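Local coordinates for protein methyltransferase (Streptococcus pyogenes, PDB 2ESR) that probably transfers a methyl group from S-adenosylmethionine to ribosomal RNA, acting as an RsmD-like class I methyltransferase, at residues F23-P28 with K157-S162; A117-L122 with V132-E137; T84-E89 with D95-R100. All coordinates share one frame; numbering follows the deposited sequence.

Contact 1 of 3, residues F23-P28 with K157-S162; sequences FNMIGP and KIYGIS
A Met-aromatic contact between Met25, present as selenomethionine, and Tyr159 joins helix 19-26 to the hairpin at the end of strand 151-159. The selenium meets the hydroxyl end of the tyrosine: Met25 SE is 3.5 Å from Tyr159 OH but 5.4 Å from the ring centroid. At 66° off the ring normal, the approach is oblique. Lys157 adds an aliphatic contact, its CB lying 4.1 Å from both Met25 SE and Met25 CE, while the rest of its chain runs away from the helix and leaves the ammonium group out of the contact.

Tyr159 holds its CG between backbone N and carbonyl carbon (chi1 35°), and this rotation carries the phenol toward the helix. Its backbone is fixed by the turn. Tyr159 N donates to Ser162 O at 3.0 Å, and Tyr159 O accepts from Ser162 N at 3.1 Å. The same carbonyl takes a second bond, from Ser162 OG at 3.2 Å with a C=O...donor angle of 166°, and this hydroxyl also lies at the edge of the tyrosine ring, in its plane. Beneath the contact, Val164 of strand 162-169 touches both Met25 and Tyr159. Two-residue closure through Gly160 and Ile161 identifies a tight beta-hairpin, the antiparallel end of a class I methyltransferase sheet, with helix 19-26 packed against it.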
ATOM      1  N   PHE A  23     -10.862  -9.895  18.019  1.00 24.02           N
ATOM      2  CA  PHE A  23     -10.747  -8.478  18.295  1.00 23.99           C
ATOM      3  C   PHE A  23     -11.008  -8.074  19.730  1.00 25.45           C
ATOM      4  O   PHE A  23     -10.607  -6.989  20.145  1.00 24.86           O
ATOM      5  CB  PHE A  23     -11.603  -7.690  17.305  1.00 25.04           C
ATOM      6  CG  PHE A  23     -10.967  -7.587  15.951  1.00 24.89           C
ATOM      7  CD1 PHE A  23      -9.922  -6.690  15.734  1.00 24.12           C
ATOM      8  CD2 PHE A  23     -11.340  -8.445  14.921  1.00 27.38           C
ATOM      9  CE1 PHE A  23      -9.253  -6.649  14.518  1.00 24.32           C
ATOM     10  CE2 PHE A  23     -10.675  -8.415  13.694  1.00 26.92           C
ATOM     11  CZ  PHE A  23      -9.626  -7.512  13.495  1.00 24.55           C
ATOM     12  N   ASN A  24     -11.658  -8.945  20.497  1.00 25.97           N
ATOM     13  CA  ASN A  24     -11.889  -8.644  21.904  1.00 28.97           C
ATOM     14  C   ASN A  24     -10.575  -8.889  22.630  1.00 28.18           C
ATOM     15  O   ASN A  24     -10.350  -8.389  23.733  1.00 29.65           O
ATOM     16  CB  ASN A  24     -12.986  -9.539  22.492  1.00 29.70           C
ATOM     17  CG  ASN A  24     -14.374  -9.087  22.097  1.00 34.09           C
ATOM     18  OD1 ASN A  24     -14.635  -7.887  21.992  1.00 34.90           O
ATOM     19  ND2 ASN A  24     -15.278 -10.041  21.893  1.00 36.10           N
HETATM   20  N   MSE A  25      -9.702  -9.657  21.993  1.00 27.76           N
HETATM   21  CA  MSE A  25      -8.396  -9.969  22.560  1.00 27.20           C
HETATM   22  C   MSE A  25      -7.410  -8.830  22.354  1.00 27.22           C
HETATM   23  O   MSE A  25      -6.648  -8.480  23.258  1.00 29.26           O
HETATM   24  CB  MSE A  25      -7.802 -11.210  21.895  1.00 28.69           C
HETATM   25  CG  MSE A  25      -8.481 -12.518  22.193  1.00 31.41           C
HETATM   26 SE   MSE A  25      -7.582 -13.922  21.204  1.00 35.68          SE
HETATM   27  CE  MSE A  25      -5.855 -13.852  22.069  1.00 29.73           C
ATOM     28  N   ILE A  26      -7.426  -8.259  21.152  1.00 25.06           N
ATOM     29  CA  ILE A  26      -6.494  -7.199  20.791  1.00 24.10           C
ATOM     30  C   ILE A  26      -7.069  -5.801  20.650  1.00 22.74           C
ATOM     31  O   ILE A  26      -6.317  -4.833  20.566  1.00 23.08           O
ATOM     32  CB  ILE A  26      -5.799  -7.522  19.462  1.00 22.95           C
ATOM     33  CG1 ILE A  26      -6.837  -7.527  18.334  1.00 24.21           C
ATOM     34  CG2 ILE A  26      -5.109  -8.875  19.554  1.00 27.38           C
ATOM     35  CD1 ILE A  26      -6.235  -7.636  16.948  1.00 24.18           C
ATOM     36  N   GLY A  27      -8.391  -5.689  20.602  1.00 24.61           N
ATOM     37  CA  GLY A  27      -9.002  -4.380  20.460  1.00 23.04           C
ATOM     38  C   GLY A  27      -9.770  -3.934  21.692  1.00 24.51           C
ATOM     39  O   GLY A  27      -9.170  -3.710  22.746  1.00 26.21           O
ATOM     40  N   PRO A  28     -11.104  -3.804  21.605  1.00 24.18           N
ATOM     41  CA  PRO A  28     -11.980  -4.029  20.450  1.00 23.78           C
ATOM     42  C   PRO A  28     -12.027  -2.870  19.456  1.00 23.95           C
ATOM     43  O   PRO A  28     -12.675  -2.965  18.419  1.00 24.70           O
ATOM     44  CB  PRO A  28     -13.334  -4.288  21.103  1.00 24.64           C
ATOM     45  CG  PRO A  28     -13.296  -3.382  22.275  1.00 25.75           C
ATOM     46  CD  PRO A  28     -11.905  -3.610  22.826  1.00 24.49           C
ATOM     47  N   LYS A 157      -5.161 -17.918  23.054  1.00 29.37           N
ATOM     48  CA  LYS A 157      -6.471 -18.447  23.396  1.00 29.77           C
ATOM     49  C   LYS A 157      -6.895 -19.499  22.392  1.00 30.14           C
ATOM     50  O   LYS A 157      -6.684 -19.350  21.189  1.00 27.64           O
ATOM     51  CB  LYS A 157      -7.511 -17.324  23.434  1.00 32.45           C
ATOM     52  CG  LYS A 157      -8.903 -17.789  23.847  1.00 35.61           C
ATOM     53  CD  LYS A 157      -9.830 -16.610  24.115  1.00 39.26           C
ATOM     54  CE  LYS A 157     -11.216 -17.083  24.539  1.00 41.56           C
ATOM     55  NZ  LYS A 157     -11.175 -17.948  25.756  1.00 42.44           N
ATOM     56  N   ILE A 158      -7.488 -20.570  22.903  1.00 30.41           N
ATOM     57  CA  ILE A 158      -7.953 -21.656  22.061  1.00 32.31           C
ATOM     58  C   ILE A 158      -9.470 -21.711  22.120  1.00 34.41           C
ATOM     59  O   ILE A 158     -10.053 -21.763  23.200  1.00 33.67           O
ATOM     60  CB  ILE A 158      -7.406 -23.020  22.545  1.00 34.03           C
ATOM     61  CG1 ILE A 158      -5.882 -23.039  22.441  1.00 34.11           C
ATOM     62  CG2 ILE A 158      -8.028 -24.148  21.732  1.00 34.05           C
ATOM     63  CD1 ILE A 158      -5.241 -24.338  22.915  1.00 35.57           C
ATOM     64  N   TYR A 159     -10.108 -21.664  20.959  1.00 35.47           N
ATOM     65  CA  TYR A 159     -11.558 -21.765  20.899  1.00 38.51           C
ATOM     66  C   TYR A 159     -12.001 -22.385  19.591  1.00 38.43           C
ATOM     67  O   TYR A 159     -11.468 -22.070  18.524  1.00 39.25           O
ATOM     68  CB  TYR A 159     -12.238 -20.409  21.128  1.00 40.66           C
ATOM     69  CG  TYR A 159     -11.526 -19.189  20.592  1.00 42.99           C
ATOM     70  CD1 TYR A 159     -11.500 -18.012  21.340  1.00 44.56           C
ATOM     71  CD2 TYR A 159     -10.923 -19.184  19.335  1.00 43.26           C
ATOM     72  CE1 TYR A 159     -10.896 -16.860  20.857  1.00 44.51           C
ATOM     73  CE2 TYR A 159     -10.312 -18.028  18.837  1.00 44.27           C
ATOM     74  CZ  TYR A 159     -10.307 -16.872  19.610  1.00 42.84           C
ATOM     75  OH  TYR A 159      -9.725 -15.714  19.152  1.00 39.99           O
ATOM     76  N   GLY A 160     -12.977 -23.281  19.686  1.00 37.67           N
ATOM     77  CA  GLY A 160     -13.452 -23.963  18.502  1.00 37.37           C
ATOM     78  C   GLY A 160     -12.313 -24.840  18.035  1.00 36.44           C
ATOM     79  O   GLY A 160     -11.746 -25.595  18.823  1.00 38.50           O
ATOM     80  N   ILE A 161     -11.955 -24.734  16.762  1.00 34.28           N
ATOM     81  CA  ILE A 161     -10.867 -25.538  16.229  1.00 33.31           C
ATOM     82  C   ILE A 161      -9.699 -24.645  15.834  1.00 31.81           C
ATOM     83  O   ILE A 161      -8.992 -24.919  14.866  1.00 33.83           O
ATOM     84  CB  ILE A 161     -11.317 -26.345  15.001  1.00 34.13           C
ATOM     85  CG1 ILE A 161     -11.805 -25.399  13.904  1.00 35.00           C
ATOM     86  CG2 ILE A 161     -12.423 -27.317  15.398  1.00 34.67           C
ATOM     87  CD1 ILE A 161     -12.156 -26.104  12.613  1.00 37.80           C
ATOM     88  N   SER A 162      -9.499 -23.576  16.591  1.00 27.20           N
ATOM     89  CA  SER A 162      -8.410 -22.664  16.285  1.00 26.70           C
ATOM     90  C   SER A 162      -7.752 -22.097  17.529  1.00 25.75           C
ATOM     91  O   SER A 162      -8.275 -22.185  18.641  1.00 25.61           O
ATOM     92  CB  SER A 162      -8.919 -21.512  15.420  1.00 25.59           C
ATOM     93  OG  SER A 162      -9.793 -20.681  16.158  1.00 29.54           O
TER

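Contact 2 of 3, residues A117-L122 with V132-E137; sequences ATIEAL and VMVVCE
Ile119 meets Val134 and Cys136 through aliphatic carbons and a thiol alone. No ring, amide or carboxylate lies between the segments, so there are no ring faces or edges to assign there; an aromatic neighbour, Tyr167 of strand 162-169, touches both Ile119 and Cys136. The closest pair is Ile119 CD1 with Val134 CG1, at 3.8 Å. Ile119 CG1 follows at 4.0 Å from the same Val134 CG1, so one valine methyl rests against the last two carbons of the longer isoleucine branch.

The torsions account for this. Ile119 turns CG1 opposite its carbonyl carbon and then runs extended (chi2 178°), which projects CD1 from the helix to the strand, while CG2 stays out of the contact. Val134 places CG1 opposite its own backbone N (chi1 179°), on the side that receives the isoleucine. Cys136, two residues along the strand, is a looser neighbour, with SG 4.4 Å from Ile119 CD1. Leu122 also points toward the strand, but its CD1 stops 5.4 Å from Val134 CG2. The CA atoms of Ile119 and Val134 are 8.1 Å apart, a separation spanned by the two side chains.

Strands 101-106 and 132-139 are parallel neighbours in the sheet and helix 111-124 lies between them in the chain, which makes a beta-alpha-beta crossover; Leu106 of the first strand touches both Ile119 and Val134. Met133 and Val135, on the other face of the sheet, pack against Ile26 of helix 19-26.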
ATOM      1  N   ALA A 117       9.736 -17.958  10.849  1.00 14.36           N
ATOM      2  CA  ALA A 117      10.561 -17.350   9.815  1.00 14.10           C
ATOM      3  C   ALA A 117      10.068 -15.950   9.458  1.00 13.20           C
ATOM      4  O   ALA A 117      10.867 -15.039   9.260  1.00 14.15           O
ATOM      5  CB  ALA A 117      10.564 -18.230   8.568  1.00 14.67           C
ATOM      6  N   THR A 118       8.752 -15.779   9.382  1.00 13.16           N
ATOM      7  CA  THR A 118       8.199 -14.480   9.011  1.00 15.25           C
ATOM      8  C   THR A 118       8.428 -13.414  10.075  1.00 14.55           C
ATOM      9  O   THR A 118       8.793 -12.288   9.750  1.00 15.60           O
ATOM     10  CB  THR A 118       6.695 -14.595   8.683  1.00 17.34           C
ATOM     11  OG1 THR A 118       6.530 -15.519   7.595  1.00 18.55           O
ATOM     12  CG2 THR A 118       6.123 -13.241   8.269  1.00 20.10           C
ATOM     13  N   ILE A 119       8.219 -13.758  11.343  1.00 13.98           N
ATOM     14  CA  ILE A 119       8.430 -12.785  12.414  1.00 14.77           C
ATOM     15  C   ILE A 119       9.913 -12.423  12.491  1.00 17.62           C
ATOM     16  O   ILE A 119      10.271 -11.263  12.715  1.00 16.44           O
ATOM     17  CB  ILE A 119       7.911 -13.329  13.761  1.00 14.40           C
ATOM     18  CG1 ILE A 119       6.385 -13.471  13.680  1.00 16.31           C
ATOM     19  CG2 ILE A 119       8.303 -12.392  14.898  1.00 17.74           C
ATOM     20  CD1 ILE A 119       5.734 -14.043  14.914  1.00 17.16           C
ATOM     21  N   GLU A 120      10.782 -13.411  12.297  1.00 17.17           N
ATOM     22  CA  GLU A 120      12.215 -13.136  12.308  1.00 17.88           C
ATOM     23  C   GLU A 120      12.554 -12.172  11.173  1.00 17.44           C
ATOM     24  O   GLU A 120      13.335 -11.236  11.357  1.00 18.52           O
ATOM     25  CB  GLU A 120      13.012 -14.427  12.133  1.00 19.73           C
ATOM     26  CG  GLU A 120      13.005 -15.334  13.347  1.00 24.85           C
ATOM     27  CD  GLU A 120      13.940 -14.854  14.447  1.00 31.14           C
ATOM     28  OE1 GLU A 120      13.979 -15.502  15.518  1.00 34.78           O
ATOM     29  OE2 GLU A 120      14.638 -13.839  14.242  1.00 35.62           O
ATOM     30  N   ALA A 121      11.954 -12.390  10.003  1.00 16.27           N
ATOM     31  CA  ALA A 121      12.215 -11.532   8.855  1.00 17.85           C
ATOM     32  C   ALA A 121      11.690 -10.122   9.079  1.00 18.49           C
ATOM     33  O   ALA A 121      12.372  -9.144   8.758  1.00 19.51           O
ATOM     34  CB  ALA A 121      11.601 -12.126   7.593  1.00 19.05           C
ATOM     35  N   LEU A 122      10.481 -10.015   9.622  1.00 16.59           N
ATOM     36  CA  LEU A 122       9.885  -8.705   9.889  1.00 18.04           C
ATOM     37  C   LEU A 122      10.728  -7.924  10.889  1.00 19.77           C
ATOM     38  O   LEU A 122      10.925  -6.711  10.738  1.00 19.28           O
ATOM     39  CB  LEU A 122       8.471  -8.866  10.440  1.00 17.49           C
ATOM     40  CG  LEU A 122       7.385  -9.330   9.468  1.00 15.51           C
ATOM     41  CD1 LEU A 122       6.141  -9.714  10.242  1.00 17.18           C
ATOM     42  CD2 LEU A 122       7.088  -8.207   8.451  1.00 18.91           C
ATOM     43  N   VAL A 132       3.865  -2.973  18.435  1.00 18.52           N
ATOM     44  CA  VAL A 132       3.234  -3.908  17.514  1.00 17.12           C
ATOM     45  C   VAL A 132       2.569  -5.110  18.179  1.00 16.34           C
ATOM     46  O   VAL A 132       2.980  -5.567  19.251  1.00 16.31           O
ATOM     47  CB  VAL A 132       4.274  -4.460  16.500  1.00 14.30           C
ATOM     48  CG1 VAL A 132       5.233  -5.390  17.207  1.00 15.48           C
ATOM     49  CG2 VAL A 132       3.583  -5.183  15.353  1.00 15.05           C
HETATM   50  N   MSE A 133       1.523  -5.605  17.532  1.00 17.42           N
HETATM   51  CA  MSE A 133       0.850  -6.813  17.957  1.00 16.88           C
HETATM   52  C   MSE A 133       0.896  -7.707  16.715  1.00 16.76           C
HETATM   53  O   MSE A 133       0.404  -7.319  15.644  1.00 17.52           O
HETATM   54  CB  MSE A 133      -0.603  -6.545  18.358  1.00 18.20           C
HETATM   55  CG  MSE A 133      -0.738  -5.944  19.739  1.00 20.88           C
HETATM   56 SE   MSE A 133      -2.598  -5.787  20.187  1.00 28.20          SE
HETATM   57  CE  MSE A 133      -3.046  -4.327  19.044  1.00 26.11           C
ATOM     58  N   VAL A 134       1.543  -8.864  16.835  1.00 16.65           N
ATOM     59  CA  VAL A 134       1.608  -9.825  15.734  1.00 17.07           C
ATOM     60  C   VAL A 134       0.643 -10.940  16.133  1.00 17.71           C
ATOM     61  O   VAL A 134       0.902 -11.727  17.059  1.00 17.31           O
ATOM     62  CB  VAL A 134       3.032 -10.390  15.534  1.00 16.40           C
ATOM     63  CG1 VAL A 134       3.032 -11.396  14.381  1.00 21.10           C
ATOM     64  CG2 VAL A 134       3.992  -9.255  15.202  1.00 18.35           C
ATOM     65  N   VAL A 135      -0.485 -10.973  15.436  1.00 16.86           N
ATOM     66  CA  VAL A 135      -1.556 -11.921  15.701  1.00 17.77           C
ATOM     67  C   VAL A 135      -1.503 -13.119  14.780  1.00 17.76           C
ATOM     68  O   VAL A 135      -1.625 -12.993  13.559  1.00 18.46           O
ATOM     69  CB  VAL A 135      -2.929 -11.228  15.546  1.00 16.95           C
ATOM     70  CG1 VAL A 135      -4.040 -12.196  15.866  1.00 18.28           C
ATOM     71  CG2 VAL A 135      -2.996 -10.015  16.465  1.00 18.85           C
ATOM     72  N   CYS A 136      -1.349 -14.291  15.383  1.00 18.36           N
ATOM     73  CA  CYS A 136      -1.260 -15.531  14.638  1.00 20.00           C
ATOM     74  C   CYS A 136      -2.468 -16.415  14.875  1.00 21.16           C
ATOM     75  O   CYS A 136      -2.801 -16.714  16.015  1.00 22.12           O
ATOM     76  CB  CYS A 136      -0.010 -16.298  15.061  1.00 20.89           C
ATOM     77  SG  CYS A 136       1.512 -15.331  14.997  1.00 22.44           S
ATOM     78  N   GLU A 137      -3.127 -16.826  13.798  1.00 22.31           N
ATOM     79  CA  GLU A 137      -4.274 -17.722  13.927  1.00 24.12           C
ATOM     80  C   GLU A 137      -3.820 -19.037  13.314  1.00 22.98           C
ATOM     81  O   GLU A 137      -3.351 -19.071  12.172  1.00 24.58           O
ATOM     82  CB  GLU A 137      -5.494 -17.168  13.183  1.00 27.40           C
ATOM     83  CG  GLU A 137      -6.716 -18.078  13.275  1.00 33.86           C
ATOM     84  CD  GLU A 137      -7.981 -17.421  12.753  1.00 37.65           C
ATOM     85  OE1 GLU A 137      -7.904 -16.717  11.722  1.00 41.44           O
ATOM     86  OE2 GLU A 137      -9.051 -17.618  13.370  1.00 39.87           O
TER

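Contact 3 of 3, residues T84-E89 with D95-R100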
ATOM      1  N   THR A  84      -4.237  -1.702   0.393  1.00 26.56           N
ATOM      2  CA  THR A  84      -3.259  -1.921  -0.657  1.00 28.08           C
ATOM      3  C   THR A  84      -3.052  -3.434  -0.729  1.00 27.20           C
ATOM      4  O   THR A  84      -2.591  -4.040   0.236  1.00 24.87           O
ATOM      5  CB  THR A  84      -1.919  -1.242  -0.327  1.00 30.29           C
ATOM      6  OG1 THR A  84      -2.125   0.168  -0.156  1.00 33.29           O
ATOM      7  CG2 THR A  84      -0.915  -1.474  -1.451  1.00 31.42           C
ATOM      8  N   LEU A  85      -3.421  -4.037  -1.858  1.00 26.34           N
ATOM      9  CA  LEU A  85      -3.265  -5.475  -2.039  1.00 25.84           C
ATOM     10  C   LEU A  85      -2.076  -5.772  -2.942  1.00 25.53           C
ATOM     11  O   LEU A  85      -1.964  -5.234  -4.044  1.00 27.05           O
ATOM     12  CB  LEU A  85      -4.528  -6.099  -2.649  1.00 27.57           C
ATOM     13  CG  LEU A  85      -4.409  -7.593  -2.994  1.00 29.59           C
ATOM     14  CD1 LEU A  85      -4.261  -8.403  -1.712  1.00 31.80           C
ATOM     15  CD2 LEU A  85      -5.632  -8.066  -3.766  1.00 29.66           C
ATOM     16  N   LEU A  86      -1.187  -6.628  -2.460  1.00 22.90           N
ATOM     17  CA  LEU A  86      -0.009  -7.012  -3.219  1.00 22.32           C
ATOM     18  C   LEU A  86      -0.121  -8.486  -3.565  1.00 22.79           C
ATOM     19  O   LEU A  86      -0.359  -9.322  -2.690  1.00 21.07           O
ATOM     20  CB  LEU A  86       1.260  -6.774  -2.400  1.00 23.95           C
ATOM     21  CG  LEU A  86       1.582  -5.323  -2.032  1.00 27.40           C
ATOM     22  CD1 LEU A  86       2.801  -5.285  -1.128  1.00 23.67           C
ATOM     23  CD2 LEU A  86       1.830  -4.518  -3.296  1.00 28.64           C
ATOM     24  N   LYS A  87       0.039  -8.796  -4.846  1.00 21.51           N
ATOM     25  CA  LYS A  87      -0.018 -10.170  -5.318  1.00 24.85           C
ATOM     26  C   LYS A  87       1.423 -10.641  -5.424  1.00 27.05           C
ATOM     27  O   LYS A  87       2.066 -10.492  -6.465  1.00 27.26           O
ATOM     28  CB  LYS A  87      -0.707 -10.236  -6.683  1.00 27.62           C
ATOM     29  CG  LYS A  87      -0.933 -11.652  -7.191  1.00 33.67           C
ATOM     30  CD  LYS A  87      -2.055 -11.709  -8.226  1.00 39.01           C
ATOM     31  CE  LYS A  87      -1.787 -10.799  -9.417  1.00 43.24           C
ATOM     32  NZ  LYS A  87      -2.926 -10.811 -10.385  1.00 44.83           N
HETATM   33  N   MSE A  88       1.939 -11.190  -4.333  1.00 25.94           N
HETATM   34  CA  MSE A  88       3.316 -11.658  -4.319  1.00 29.62           C
HETATM   35  C   MSE A  88       3.584 -12.571  -3.128  1.00 30.35           C
HETATM   36  O   MSE A  88       2.737 -12.724  -2.245  1.00 29.92           O
HETATM   37  CB  MSE A  88       4.275 -10.453  -4.305  1.00 31.10           C
HETATM   38  CG  MSE A  88       4.167  -9.544  -3.088  1.00 33.11           C
HETATM   39 SE   MSE A  88       5.010  -7.791  -3.332  1.00 34.25          SE
HETATM   40  CE  MSE A  88       6.846  -8.372  -3.541  1.00 33.54           C
ATOM     41  N   GLU A  89       4.756 -13.197  -3.124  1.00 30.76           N
ATOM     42  CA  GLU A  89       5.146 -14.087  -2.038  1.00 32.83           C
ATOM     43  C   GLU A  89       5.415 -13.239  -0.799  1.00 31.25           C
ATOM     44  O   GLU A  89       5.969 -12.146  -0.900  1.00 30.68           O
ATOM     45  CB  GLU A  89       6.420 -14.854  -2.406  1.00 36.61           C
ATOM     46  CG  GLU A  89       6.340 -15.663  -3.697  1.00 42.94           C
ATOM     47  CD  GLU A  89       5.321 -16.781  -3.636  1.00 46.37           C
ATOM     48  OE1 GLU A  89       5.272 -17.588  -4.590  1.00 48.90           O
ATOM     49  OE2 GLU A  89       4.568 -16.855  -2.643  1.00 49.32           O
ATOM     50  N   ASP A  95      10.583  -7.780   1.777  1.00 26.21           N
ATOM     51  CA  ASP A  95      11.757  -7.056   1.295  1.00 28.02           C
ATOM     52  C   ASP A  95      11.413  -5.733   0.613  1.00 27.75           C
ATOM     53  O   ASP A  95      12.283  -4.885   0.416  1.00 28.12           O
ATOM     54  CB  ASP A  95      12.554  -7.934   0.324  1.00 32.70           C
ATOM     55  CG  ASP A  95      13.274  -9.070   1.024  1.00 37.16           C
ATOM     56  OD1 ASP A  95      14.087  -8.781   1.928  1.00 40.14           O
ATOM     57  OD2 ASP A  95      13.031 -10.246   0.673  1.00 41.17           O
ATOM     58  N   CYS A  96      10.145  -5.551   0.262  1.00 25.21           N
ATOM     59  CA  CYS A  96       9.717  -4.336  -0.419  1.00 25.10           C
ATOM     60  C   CYS A  96       8.956  -3.359   0.478  1.00 25.05           C
ATOM     61  O   CYS A  96       8.765  -2.199   0.114  1.00 23.00           O
ATOM     62  CB  CYS A  96       8.856  -4.705  -1.625  1.00 26.82           C
ATOM     63  SG  CYS A  96       9.711  -5.758  -2.822  1.00 35.60           S
ATOM     64  N   LEU A  97       8.531  -3.830   1.647  1.00 24.28           N
ATOM     65  CA  LEU A  97       7.795  -2.989   2.594  1.00 24.82           C
ATOM     66  C   LEU A  97       8.725  -1.988   3.269  1.00 23.56           C
ATOM     67  O   LEU A  97       9.915  -2.251   3.425  1.00 22.38           O
ATOM     68  CB  LEU A  97       7.131  -3.866   3.656  1.00 25.45           C
ATOM     69  CG  LEU A  97       6.170  -4.927   3.126  1.00 26.31           C
ATOM     70  CD1 LEU A  97       5.695  -5.814   4.277  1.00 27.46           C
ATOM     71  CD2 LEU A  97       4.998  -4.250   2.444  1.00 26.63           C
ATOM     72  N   THR A  98       8.190  -0.846   3.698  1.00 25.18           N
ATOM     73  CA  THR A  98       9.046   0.155   4.329  1.00 28.47           C
ATOM     74  C   THR A  98       8.565   0.775   5.633  1.00 31.63           C
ATOM     75  O   THR A  98       9.378   1.119   6.489  1.00 32.97           O
ATOM     76  CB  THR A  98       9.313   1.327   3.382  1.00 28.41           C
ATOM     77  OG1 THR A  98       8.096   2.056   3.190  1.00 27.75           O
ATOM     78  CG2 THR A  98       9.820   0.823   2.043  1.00 29.09           C
ATOM     79  N   GLY A  99       7.258   0.939   5.781  1.00 33.36           N
ATOM     80  CA  GLY A  99       6.746   1.569   6.985  1.00 36.96           C
ATOM     81  C   GLY A  99       6.625   0.645   8.177  1.00 36.15           C
ATOM     82  O   GLY A  99       6.587  -0.574   8.025  1.00 39.41           O
ATOM     83  N   ARG A 100       6.587   1.230   9.370  1.00 33.49           N
ATOM     84  CA  ARG A 100       6.435   0.455  10.594  1.00 31.24           C
ATOM     85  C   ARG A 100       4.970   0.033  10.651  1.00 28.25           C
ATOM     86  O   ARG A 100       4.080   0.830  10.354  1.00 29.39           O
ATOM     87  CB  ARG A 100       6.763   1.317  11.813  1.00 32.85           C
ATOM     88  CG  ARG A 100       8.226   1.711  11.935  1.00 34.72           C
ATOM     89  CD  ARG A 100       9.043   0.606  12.579  1.00 35.60           C
ATOM     90  NE  ARG A 100      10.442   0.991  12.754  1.00 36.03           N
ATOM     91  CZ  ARG A 100      11.325   0.289  13.457  1.00 35.77           C
ATOM     92  NH1 ARG A 100      10.956  -0.833  14.057  1.00 35.04           N
ATOM     93  NH2 ARG A 100      12.584   0.700  13.545  1.00 38.55           N
TER
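Met88, a selenomethionine, and Cys96 make the closer of two separate apolar touches: Met88 CE lies 3.9 Å from Cys96 SG. It is the terminal methyl, not the selenium, that reaches the thiol. Met88 sets CG between its backbone N and carbonyl carbon (chi1 62°), and a bend at chi3 of -64° swings the methyl to Cys96. The second touch is looser, with Leu86 CD1 at 4.3 Å from Leu97 CD2. The two are linked along the first segment, where Met88 SE sits 4.0 Å from Leu86 CD1. All four residues are buried, yet the segments hide just 101 Å² from each other, and the CA atoms of Leu86 and Cys96 are 10.5 Å apart: side-chain ends make the contact.

The first segment leads into helix 90-96, with Glu89 at its N-cap position, and the second carries the weakly bonded end of that helix and the loop after it. Strand 83-86, this helix and strand 101-106 form a beta-alpha-beta crossover that leads from one edge of the methyltransferase sheet, past strands 34-38 and 56-60, to a central parallel strand. Val58 and Val60 of strand 56-60 touch Leu86 and Met88 respectively.

On the exposed side are Glu89, Asp95 and Arg100. Asp95 has a long, weak ion pair with Lys125, and Arg100 takes no part in the packing, its NH1 bonding to Leu128 O. The apolar patch itself continues across the subunit boundary, Leu86 packing on Leu97 of the second subunit. Nearby, Thr98 OG1 hydrogen-bonds Leu85 O of the second subunit, a bond repeated reciprocally from Leu85 O to Thr98 OG1 of that subunit.

How the contacts relate
From the N terminus, residues 23-28 open the widest loop, which closes only when 157-162 returns to helix 19-26; contacts 3 and 2 both fall within it. Contact 3 closes first, across helix 90-96, before contact 2 opens and closes across the end of helix 111-124 and the connection that leads into strand 132-139. These two follow in series and none of the three loops cross. All three reach the same mixed sheet: contact 3 at its 83-86 edge, contact 2 near its middle, contact 1 by the C-terminal hairpin. Contacts 1 and 2 touch, their centres about 17 Å apart, whereas the centres of contacts 1 and 3 are about 26 Å apart.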